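Local structure of kappa-carrageenase (Zobellia galactanivorans, 5OCR) at residues Ala104-Ala109 with Val235-Gly240; Ala192-Ser197 with His201-Glu206. The protein probably hydrolyses kappa-carrageenan, a sulfated galactan of red algae, with its glycoside hydrolase family 16 domain, the part modelled here. All coordinates share one frame; numbering follows the deposited sequence.

Contact 1: Ala104-Ala109 with Val235-Gly240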
ATOM      1  N   ALA A 104      -3.183   8.661   6.016  1.00 16.53           N
ATOM      2  CA  ALA A 104      -3.746   9.087   4.757  1.00 16.86           C
ATOM      3  C   ALA A 104      -5.221   8.960   4.800  1.00 17.29           C
ATOM      4  O   ALA A 104      -5.785   8.098   5.503  1.00 18.18           O
ATOM      5  CB  ALA A 104      -3.105   8.200   3.641  1.00 16.85           C
ATOM      6  N   LYS A 105      -5.861   9.899   4.128  1.00 17.03           N
ATOM      7  CA  LYS A 105      -7.348   9.851   3.996  1.00 16.90           C
ATOM      8  C   LYS A 105      -7.695   9.398   2.574  1.00 16.91           C
ATOM      9  O   LYS A 105      -7.317  10.044   1.545  1.00 17.34           O
ATOM     10  CB  LYS A 105      -7.951  11.239   4.393  1.00 18.47           C
ATOM     11  CG  LYS A 105      -9.502  11.378   4.125  1.00 19.42           C
ATOM     12  CD  LYS A 105      -9.851  12.779   4.637  1.00 22.07           C
ATOM     13  CE  LYS A 105     -11.243  13.142   4.237  1.00 25.88           C
ATOM     14  NZ  LYS A 105     -11.292  14.578   4.641  1.00 29.38           N
ATOM     15  N   ILE A 106      -8.314   8.229   2.509  1.00 16.04           N
ATOM     16  CA  ILE A 106      -8.420   7.491   1.233  1.00 16.83           C
ATOM     17  C   ILE A 106      -9.821   6.993   0.969  1.00 18.12           C
ATOM     18  O   ILE A 106     -10.521   6.482   1.919  1.00 18.60           O
ATOM     19  CB  ILE A 106      -7.449   6.248   1.279  1.00 17.20           C
ATOM     20  CG1 ILE A 106      -5.950   6.675   1.366  1.00 17.13           C
ATOM     21  CG2 ILE A 106      -7.746   5.285   0.037  1.00 16.34           C
ATOM     22  CD1 ILE A 106      -5.052   5.498   1.812  1.00 17.34           C
ATOM     23  N   GLN A 107     -10.255   7.113  -0.296  1.00 17.93           N
ATOM     24  CA  GLN A 107     -11.452   6.375  -0.667  1.00 17.40           C
ATOM     25  C   GLN A 107     -11.072   5.331  -1.716  1.00 17.89           C
ATOM     26  O   GLN A 107     -10.240   5.590  -2.592  1.00 17.69           O
ATOM     27  CB  GLN A 107     -12.414   7.390  -1.340  1.00 18.00           C
ATOM     28  CG  GLN A 107     -13.650   6.719  -2.000  1.00 19.32           C
ATOM     29  CD  GLN A 107     -14.733   7.728  -2.394  1.00 21.92           C
ATOM     30  OE1 GLN A 107     -15.012   8.742  -1.681  1.00 23.35           O
ATOM     31  NE2 GLN A 107     -15.288   7.526  -3.578  1.00 25.09           N
ATOM     32  N   GLY A 108     -11.694   4.170  -1.608  1.00 17.25           N
ATOM     33  CA  GLY A 108     -11.359   3.039  -2.495  1.00 19.40           C
ATOM     34  C   GLY A 108     -11.972   3.189  -3.876  1.00 20.13           C
ATOM     35  O   GLY A 108     -12.393   4.252  -4.298  1.00 21.28           O
ATOM     36  N   ALA A 109     -11.923   2.092  -4.612  1.00 21.74           N
ATOM     37  CA  ALA A 109     -12.255   2.090  -6.057  1.00 21.77           C
ATOM     38  C   ALA A 109     -13.607   1.464  -6.366  1.00 21.21           C
ATOM     39  O   ALA A 109     -14.004   0.391  -5.830  1.00 20.99           O
ATOM     40  CB  ALA A 109     -11.152   1.309  -6.817  1.00 22.41           C
ATOM     41  N   VAL A 235       7.465   6.354   1.846  1.00 17.44           N
ATOM     42  CA  VAL A 235       5.989   6.491   2.168  1.00 17.47           C
ATOM     43  C   VAL A 235       5.214   6.357   0.860  1.00 17.77           C
ATOM     44  O   VAL A 235       5.487   7.085  -0.087  1.00 17.98           O
ATOM     45  CB  VAL A 235       5.638   7.846   2.853  1.00 17.66           C
ATOM     46  CG1 VAL A 235       4.081   7.977   3.073  1.00 18.20           C
ATOM     47  CG2 VAL A 235       6.433   7.934   4.150  1.00 19.01           C
ATOM     48  N   THR A 236       4.260   5.400   0.783  1.00 17.20           N
ATOM     49  CA  THR A 236       3.735   4.963  -0.569  1.00 17.72           C
ATOM     50  C   THR A 236       2.233   4.940  -0.597  1.00 17.16           C
ATOM     51  O   THR A 236       1.656   4.359   0.302  1.00 16.59           O
ATOM     52  CB  THR A 236       4.320   3.617  -0.971  1.00 18.19           C
ATOM     53  OG1 THR A 236       5.780   3.700  -0.785  1.00 19.12           O
ATOM     54  CG2 THR A 236       4.015   3.352  -2.508  1.00 19.28           C
ATOM     55  N   LEU A 237       1.622   5.557  -1.610  1.00 16.85           N
ATOM     56  CA  LEU A 237       0.171   5.324  -1.882  1.00 17.40           C
ATOM     57  C   LEU A 237       0.093   4.758  -3.296  1.00 17.87           C
ATOM     58  O   LEU A 237       0.640   5.376  -4.259  1.00 18.75           O
ATOM     59  CB  LEU A 237      -0.530   6.675  -1.848  1.00 18.20           C
ATOM     60  CG  LEU A 237      -0.588   7.426  -0.515  1.00 19.28           C
ATOM     61  CD1 LEU A 237      -0.670   8.959  -0.749  1.00 21.14           C
ATOM     62  CD2 LEU A 237      -1.764   6.892   0.272  1.00 19.72           C
ATOM     63  N   SER A 238      -0.554   3.612  -3.456  1.00 17.37           N
ATOM     64  CA  SER A 238      -0.597   3.060  -4.823  1.00 18.11           C
ATOM     65  C   SER A 238      -1.872   2.230  -5.009  1.00 18.28           C
ATOM     66  O   SER A 238      -2.481   1.751  -4.038  1.00 18.38           O
ATOM     67  CB  SER A 238       0.642   2.251  -5.039  1.00 19.39           C
ATOM     68  OG  SER A 238       0.686   1.128  -4.142  1.00 20.10           O
ATOM     69  N   LEU A 239      -2.207   2.001  -6.283  1.00 17.69           N
ATOM     70  CA  LEU A 239      -3.383   1.187  -6.637  1.00 17.78           C
ATOM     71  C   LEU A 239      -2.861  -0.124  -7.288  1.00 18.71           C
ATOM     72  O   LEU A 239      -2.301  -0.099  -8.398  1.00 20.40           O
ATOM     73  CB  LEU A 239      -4.370   1.987  -7.554  1.00 17.39           C
ATOM     74  CG  LEU A 239      -5.627   1.216  -7.909  1.00 18.26           C
ATOM     75  CD1 LEU A 239      -6.498   0.869  -6.672  1.00 18.46           C
ATOM     76  CD2 LEU A 239      -6.431   2.117  -8.877  1.00 18.81           C
ATOM     77  N   GLY A 240      -2.987  -1.231  -6.562  1.00 18.26           N
ATOM     78  CA  GLY A 240      -2.467  -2.510  -7.012  1.00 19.23           C
ATOM     79  C   GLY A 240      -3.473  -3.279  -7.824  1.00 19.41           C
ATOM     80  O   GLY A 240      -4.682  -2.955  -7.782  1.00 20.21           O
TER
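Leu237 brings one methyl, CD2, up against both Ala104 and Ile106 of the facing strand. CD2 lies 3.9 Å from Ala104 CB, and the gap from Leu237 CD2 to Ile106 CD1 is likewise 3.9 Å. Ala104 CB and Ile106 CD1 are themselves 3.8 Å apart, so the three methyls form a nearly equilateral triangle. Ala104 and Ile106, two residues apart, show the same face of strand 100-107 to the partner and offer the base of this triangle; Leu237 supplies its apex from strand 233-241.

The torsions put these methyls in place. Ile106 sets CG1 anti to its carbonyl carbon, beside the backbone N (chi1 -65°), and the extended chi2 (164°) then carries CD1 on toward Ala104, while Leu237 also places CG anti to the carbonyl carbon (chi1 -66°). The isoleucine and leucine side chains meet at a slant, end methyl against end methyl, rather than lying alongside each other. Ala104 and Leu237 have the nearest CA atoms across the two segments, 8.6 Å apart.

Phe119 touches both Ala104 and Leu237, and Val280 adds to the apolar surroundings of Leu237. On the other face of its strand, Ser238 OG is hydrogen-bonded to Trp120 NE1 and Ser118 OG. This is side-chain packing in the buried core of the family 16 beta-jellyroll, where strands with no backbone pairing between them face each other through their apolar side chains.

Contact 2: Ala192-Ser197 with His201-Glu206. Unlike the reference sequence in segment 192-197: Trp194 (reference Met). Residue 193 of segment 192-197 comes from a tag, linker or insertion.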
ATOM      1  N   ALA A 192     -14.760  -3.462   8.486  1.00 19.33           N
ATOM      2  CA  ALA A 192     -15.318  -2.108   8.696  1.00 19.31           C
ATOM      3  C   ALA A 192     -16.852  -2.218   8.745  1.00 21.01           C
ATOM      4  O   ALA A 192     -17.416  -3.172   8.143  1.00 20.58           O
ATOM      5  CB  ALA A 192     -14.888  -1.224   7.497  1.00 20.30           C
ATOM      6  N   PRO A 193     -17.495  -1.250   9.404  1.00 22.13           N
ATOM      7  CA  PRO A 193     -18.979  -1.237   9.354  1.00 22.08           C
ATOM      8  C   PRO A 193     -19.485  -0.471   8.118  1.00 24.24           C
ATOM      9  O   PRO A 193     -20.719  -0.288   7.939  1.00 25.88           O
ATOM     10  CB  PRO A 193     -19.335  -0.549  10.688  1.00 22.57           C
ATOM     11  CG  PRO A 193     -18.216   0.479  10.847  1.00 23.36           C
ATOM     12  CD  PRO A 193     -16.972  -0.298  10.410  1.00 22.10           C
ATOM     13  N   TRP A 194     -18.598  -0.015   7.228  1.00 21.86           N
ATOM     14  CA  TRP A 194     -18.952   0.762   6.009  1.00 21.62           C
ATOM     15  C   TRP A 194     -18.113   0.232   4.868  1.00 21.26           C
ATOM     16  O   TRP A 194     -17.128  -0.476   5.097  1.00 20.61           O
ATOM     17  CB  TRP A 194     -18.622   2.282   6.228  1.00 20.98           C
ATOM     18  CG  TRP A 194     -17.503   2.514   7.223  1.00 20.70           C
ATOM     19  CD1 TRP A 194     -17.565   2.981   8.542  1.00 21.57           C
ATOM     20  CD2 TRP A 194     -16.060   2.364   6.945  1.00 20.19           C
ATOM     21  NE1 TRP A 194     -16.314   3.084   9.096  1.00 21.33           N
ATOM     22  CE2 TRP A 194     -15.363   2.718   8.176  1.00 21.16           C
ATOM     23  CE3 TRP A 194     -15.329   2.000   5.836  1.00 20.38           C
ATOM     24  CZ2 TRP A 194     -13.953   2.692   8.253  1.00 20.61           C
ATOM     25  CZ3 TRP A 194     -13.933   1.916   5.936  1.00 19.09           C
ATOM     26  CH2 TRP A 194     -13.268   2.285   7.102  1.00 20.00           C
ATOM     27  N   ASP A 195     -18.551   0.508   3.631  1.00 22.37           N
ATOM     28  CA  ASP A 195     -17.867   0.008   2.458  1.00 20.96           C
ATOM     29  C   ASP A 195     -16.705   0.993   2.177  1.00 21.04           C
ATOM     30  O   ASP A 195     -16.960   2.131   1.826  1.00 21.48           O
ATOM     31  CB  ASP A 195     -18.927   0.062   1.315  1.00 22.70           C
ATOM     32  CG  ASP A 195     -18.346  -0.326  -0.025  1.00 24.49           C
ATOM     33  OD1 ASP A 195     -17.087  -0.305  -0.217  1.00 23.28           O
ATOM     34  OD2 ASP A 195     -19.156  -0.595  -0.951  1.00 25.98           O
ATOM     35  N   PRO A 196     -15.417   0.553   2.297  1.00 20.21           N
ATOM     36  CA  PRO A 196     -14.239   1.425   2.091  1.00 20.02           C
ATOM     37  C   PRO A 196     -14.139   1.987   0.687  1.00 20.18           C
ATOM     38  O   PRO A 196     -13.401   2.975   0.489  1.00 21.01           O
ATOM     39  CB  PRO A 196     -12.986   0.508   2.393  1.00 19.73           C
ATOM     40  CG  PRO A 196     -13.629  -0.640   3.198  1.00 20.53           C
ATOM     41  CD  PRO A 196     -15.020  -0.860   2.559  1.00 20.78           C
ATOM     42  N   SER A 197     -14.820   1.398  -0.291  1.00 20.79           N
ATOM     43  CA  SER A 197     -14.769   1.865  -1.652  1.00 21.79           C
ATOM     44  C   SER A 197     -15.698   3.053  -1.860  1.00 22.26           C
ATOM     45  O   SER A 197     -15.635   3.616  -2.929  1.00 25.18           O
ATOM     46  CB  SER A 197     -15.123   0.717  -2.637  1.00 21.98           C
ATOM     47  OG  SER A 197     -16.534   0.413  -2.685  1.00 24.02           O
ATOM     48  N   HIS A 201     -11.917   7.517   4.314  1.00 17.30           N
ATOM     49  CA  HIS A 201     -11.642   7.256   5.728  1.00 17.57           C
ATOM     50  C   HIS A 201     -10.210   7.451   6.019  1.00 17.63           C
ATOM     51  O   HIS A 201      -9.382   7.580   5.107  1.00 17.68           O
ATOM     52  CB  HIS A 201     -12.029   5.772   6.048  1.00 17.22           C
ATOM     53  CG  HIS A 201     -13.498   5.547   5.831  1.00 17.74           C
ATOM     54  ND1 HIS A 201     -14.415   5.727   6.826  1.00 18.14           N
ATOM     55  CD2 HIS A 201     -14.199   5.220   4.690  1.00 18.03           C
ATOM     56  CE1 HIS A 201     -15.642   5.520   6.323  1.00 18.10           C
ATOM     57  NE2 HIS A 201     -15.500   5.183   5.005  1.00 19.14           N
ATOM     58  N   ILE A 202      -9.858   7.435   7.302  0.62 18.04           N
ATOM     59  CA  ILE A 202      -8.506   7.808   7.742  0.62 17.94           C
ATOM     60  C   ILE A 202      -7.780   6.580   8.164  0.62 17.57           C
ATOM     61  O   ILE A 202      -8.275   5.854   9.072  0.62 18.21           O
ATOM     62  CB  ILE A 202      -8.583   8.754   8.986  0.62 18.54           C
ATOM     63  CG1 ILE A 202      -9.514   9.933   8.732  0.62 19.94           C
ATOM     64  CG2 ILE A 202      -7.179   9.221   9.409  0.62 18.20           C
ATOM     65  CD1 ILE A 202      -9.169  10.827   7.583  0.62 21.05           C
ATOM     66  N   TYR A 203      -6.625   6.352   7.535  1.00 16.89           N
ATOM     67  CA  TYR A 203      -5.841   5.153   7.807  1.00 16.88           C
ATOM     68  C   TYR A 203      -4.531   5.599   8.389  1.00 16.84           C
ATOM     69  O   TYR A 203      -3.790   6.368   7.746  1.00 18.43           O
ATOM     70  CB  TYR A 203      -5.679   4.316   6.501  1.00 16.58           C
ATOM     71  CG  TYR A 203      -7.001   3.880   5.916  1.00 15.92           C
ATOM     72  CD1 TYR A 203      -7.688   2.741   6.456  1.00 16.01           C
ATOM     73  CD2 TYR A 203      -7.637   4.669   4.928  1.00 15.80           C
ATOM     74  CE1 TYR A 203      -8.860   2.372   5.907  1.00 16.33           C
ATOM     75  CE2 TYR A 203      -8.893   4.303   4.406  1.00 15.75           C
ATOM     76  CZ  TYR A 203      -9.479   3.135   4.957  1.00 16.72           C
ATOM     77  OH  TYR A 203     -10.659   2.660   4.517  1.00 15.77           O
ATOM     78  N   GLY A 204      -4.213   5.135   9.611  1.00 17.05           N
ATOM     79  CA  GLY A 204      -2.998   5.664  10.328  1.00 16.86           C
ATOM     80  C   GLY A 204      -2.157   4.557  10.839  1.00 17.14           C
ATOM     81  O   GLY A 204      -2.662   3.468  11.126  1.00 17.03           O
ATOM     82  N   CYS A 205      -0.886   4.850  11.055  1.00 16.42           N
ATOM     83  CA  CYS A 205       0.022   3.853  11.648  1.00 17.54           C
ATOM     84  C   CYS A 205       1.063   4.584  12.482  1.00 17.75           C
ATOM     85  O   CYS A 205       1.783   5.511  11.922  1.00 17.58           O
ATOM     86  CB  CYS A 205       0.760   3.096  10.575  1.00 18.38           C
ATOM     87  SG  CYS A 205       1.657   1.640  11.148  1.00 19.79           S
ATOM     88  N   GLU A 206       1.247   4.108  13.705  1.00 17.35           N
ATOM     89  CA  GLU A 206       2.288   4.630  14.560  1.00 18.18           C
ATOM     90  C   GLU A 206       3.392   3.593  14.679  1.00 17.98           C
ATOM     91  O   GLU A 206       3.107   2.444  15.055  1.00 17.91           O
ATOM     92  CB  GLU A 206       1.609   4.974  15.904  1.00 18.73           C
ATOM     93  CG  GLU A 206       2.570   5.557  16.911  1.00 20.97           C
ATOM     94  CD  GLU A 206       1.857   5.766  18.248  1.00 23.64           C
ATOM     95  OE1 GLU A 206       0.625   5.779  18.267  1.00 25.03           O
ATOM     96  OE2 GLU A 206       2.532   6.081  19.274  1.00 24.30           O
TER
HETATM   97  O   HOH W   1     -17.620   4.286   3.499  1.00 20.01           O
HETATM   98  O   HOH W   2     -11.807   4.103   2.431  1.00 14.31           O
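His201 lies flat over Trp194 in a face-to-face stack: the imidazole and the six-membered ring of the indole have centroids 3.4 Å apart and planes only 8° from parallel. The histidine's CB starts at the rim, 3.8 Å from Trp194 CH2. With CG anti to the carbonyl carbon (chi1 -62°), the ring then swings over the indole, CG sitting 3.5 Å from Trp194 CH2. CD2 passes above Trp194 CZ3, ND1 covers the CZ2-CE2 bond, and CE1 settles 3.2 Å from Trp194 CD2. At the tip, NE2 meets a water in the plane of the imidazole at 2.8 Å, and that water donates to Asp195 O. Ala192 CB and Pro193 CD lie against the opposite indole face, toward its rim. Trp194 departs from the reference sequence and Pro193 is an insertion. Tyr203 OH comes to the indole edge, 3.6 Å from Trp194 CZ3, and a second water joins this hydroxyl to Pro196 O.

ND1 of the histidine is hydrogen-bonded to Asp217 OD2. Both ring nitrogens thus have polar partners while the face stacks, which would help hold the ring's rotation; the nearby carboxylate would probably favour a proton on ND1.

Overall arrangement
Contacts 1 and 2 have centres 11 Å apart and meet through strands 100-107 and 200-207, antiparallel neighbours. Ala104 O and Tyr203 N, 2.8 Å apart, and Ile106 N and His201 O, 2.9 Å apart, probably form hydrogen bonds, so residues that pack in contact 1 pair by backbone with those of contact 2. Ile106 also touches the Tyr203 side chain, and along the chain 192-206 falls within the long excursion between 104-109 and 235-240. The side chain of Leu237 lies about 10 Å from a magnesium ion, and that of Tyr203 about 14 Å from one. Lys105 forms a salt bridge with Asp278, which belongs to a magnesium site with Glu30 and Gly66.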